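Local coordinates for thioesterase (Pseudomonas aeruginosa, PDB 2O5U), which probably hydrolyses fatty acyl-CoA thioesters as a hot-dog-fold enzyme of the 4-hydroxybenzoyl-CoA thioesterase family, at residues I19-R22 and W23-D27. Numbering follows the deposited sequence.
Sequences ISTR and WHDND
Asp25 folds back on Arg22, and two hydrogen bonds tie this pair into a tight local turn. The first is between backbones: Asp25 N donates to Arg22 O at 2.9 Å. It closes the short 3-10 turn 23-25. The second uses the carboxylate: Arg22 N donates to Asp25 OD2 at 2.8 Å. That bond is nearly straight, 165° at the hydrogen, but the N-H comes from well above the carboxylate plane. Asp25 CG lies beside its own backbone N and anti to its carbonyl carbon (chi1 -73°), which turns the carboxylate back to the start of the turn. Arg22 and Asp25 are thus joined by a backbone bond one way and a backbone to side-chain bond the other.

Van der Waals contact adds little: carbons of Thr21 and Arg22 approach the carboxylate oxygens. The Thr21 and Asp25 side chains cross at about a right angle; Thr21 CA is 3.2 Å from Asp25 OD2. Thr21 CG2 is more distant, 3.8 Å from the same oxygen. The threonine hydroxyl turns instead to Gln81 O. Asp25 OD1 lies 4.0 Å from Arg22 CB.

Charge pairing crosses the subunit boundary. The Arg22 chain is extended from CG to NE, and its NH2 forms a salt bridge with Asp25 OD2 of the second subunit. In return, Asp25 OD1 pairs with Arg22 NH1 of that subunit.

The turn lies in the loop between strand 15-19, outermost in the sheet within this chain, and the long helix 34-53 of the hot-dog fold. Asp25 packs on Thr36 and Phe40 of that helix, while Trp23 NE1 hydrogen-bonds Asp27 OD2 of the third subunit. The turn therefore joins strand, central helix and two neighbouring subunits.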
loop_
_atom_site.group_PDB
_atom_site.type_symbol
_atom_site.label_atom_id
_atom_site.label_comp_id
_atom_site.label_asym_id
_atom_site.label_seq_id
_atom_site.Cartn_x
_atom_site.Cartn_y
_atom_site.Cartn_z
ATOM N N ILE A 19 11.334 -12.043 2.402
ATOM C CA ILE A 19 10.550 -10.992 1.747
ATOM C C ILE A 19 11.349 -9.724 1.899
ATOM O O ILE A 19 11.664 -9.360 2.993
ATOM C CB ILE A 19 9.165 -10.788 2.392
ATOM C CG1 ILE A 19 8.322 -12.094 2.269
ATOM C CG2 ILE A 19 8.439 -9.611 1.758
ATOM C CD1 ILE A 19 6.864 -11.979 2.674
ATOM N N SER A 20 11.696 -9.076 0.793
ATOM C CA SER A 20 12.410 -7.823 0.902
ATOM C C SER A 20 11.475 -6.720 1.391
ATOM O O SER A 20 10.302 -6.643 0.992
ATOM C CB SER A 20 13.067 -7.455 -0.432
ATOM O OG SER A 20 12.126 -7.457 -1.495
ATOM N N THR A 21 12.013 -5.853 2.249
ATOM C CA THR A 21 11.261 -4.691 2.706
ATOM C C THR A 21 11.317 -3.545 1.656
ATOM O O THR A 21 12.257 -3.470 0.825
ATOM C CB THR A 21 11.723 -4.200 4.074
ATOM O OG1 THR A 21 13.151 -4.080 4.015
ATOM C CG2 THR A 21 11.289 -5.228 5.173
ATOM N N ARG A 22 10.281 -2.685 1.681
ATOM C CA ARG A 22 10.149 -1.613 0.724
ATOM C C ARG A 22 10.130 -0.318 1.489
ATOM O O ARG A 22 9.849 -0.308 2.701
ATOM C CB ARG A 22 8.871 -1.722 -0.119
ATOM C CG ARG A 22 8.840 -2.986 -1.072
ATOM C CD ARG A 22 7.439 -3.140 -1.681
ATOM N NE ARG A 22 7.415 -4.407 -2.396
ATOM C CZ ARG A 22 6.399 -4.836 -3.125
ATOM N NH1 ARG A 22 5.329 -4.056 -3.270
ATOM N NH2 ARG A 22 6.457 -6.045 -3.708
ATOM N N TRP A 23 10.455 0.757 0.796
ATOM C CA TRP A 23 10.636 2.108 1.425
ATOM C C TRP A 23 9.435 2.434 2.297
ATOM O O TRP A 23 9.575 2.772 3.506
ATOM C CB TRP A 23 10.780 3.189 0.363
ATOM C CG TRP A 23 10.636 4.542 0.978
ATOM C CD1 TRP A 23 9.506 5.341 1.023
ATOM C CD2 TRP A 23 11.673 5.259 1.687
ATOM N NE1 TRP A 23 9.795 6.515 1.731
ATOM C CE2 TRP A 23 11.102 6.475 2.164
ATOM C CE3 TRP A 23 13.019 4.962 1.998
ATOM C CZ2 TRP A 23 11.855 7.443 2.820
ATOM C CZ3 TRP A 23 13.783 5.930 2.705
ATOM C CH2 TRP A 23 13.174 7.149 3.115
ATOM N N HIS A 24 8.248 2.285 1.700
ATOM C CA HIS A 24 7.046 2.783 2.368
ATOM C C HIS A 24 6.507 1.742 3.356
ATOM O O HIS A 24 5.391 1.905 3.870
ATOM C CB HIS A 24 5.963 3.220 1.342
ATOM C CG HIS A 24 4.930 4.179 1.887
ATOM N ND1 HIS A 24 3.933 4.712 1.099
ATOM C CD2 HIS A 24 4.794 4.758 3.113
ATOM C CE1 HIS A 24 3.207 5.551 1.819
ATOM N NE2 HIS A 24 3.701 5.591 3.045
ATOM N N ASP A 25 7.219 0.615 3.545
ATOM C CA ASP A 25 6.845 -0.282 4.656
ATOM C C ASP A 25 6.896 0.514 5.956
ATOM O O ASP A 25 6.047 0.295 6.827
ATOM C CB ASP A 25 7.752 -1.496 4.791
ATOM C CG ASP A 25 7.529 -2.541 3.669
ATOM O OD1 ASP A 25 6.493 -2.443 2.956
ATOM O OD2 ASP A 25 8.401 -3.431 3.546
ATOM N N ASN A 26 7.875 1.419 6.067
ATOM C CA ASN A 26 7.992 2.209 7.315
ATOM C C ASN A 26 6.871 3.237 7.347
ATOM O O ASN A 26 6.533 3.847 6.342
ATOM C CB ASN A 26 9.369 2.918 7.415
ATOM C CG ASN A 26 10.514 1.939 7.615
ATOM O OD1 ASN A 26 10.288 0.826 8.046
ATOM N ND2 ASN A 26 11.721 2.351 7.285
ATOM N N ASP A 27 6.298 3.478 8.507
ATOM C CA ASP A 27 5.353 4.603 8.595
ATOM C C ASP A 27 6.032 5.775 9.319
ATOM O O ASP A 27 7.283 5.845 9.443
ATOM C CB ASP A 27 4.040 4.191 9.268
ATOM C CG ASP A 27 4.205 3.869 10.782
ATOM O OD1 ASP A 27 5.294 4.149 11.478
ATOM O OD2 ASP A 27 3.204 3.314 11.262
#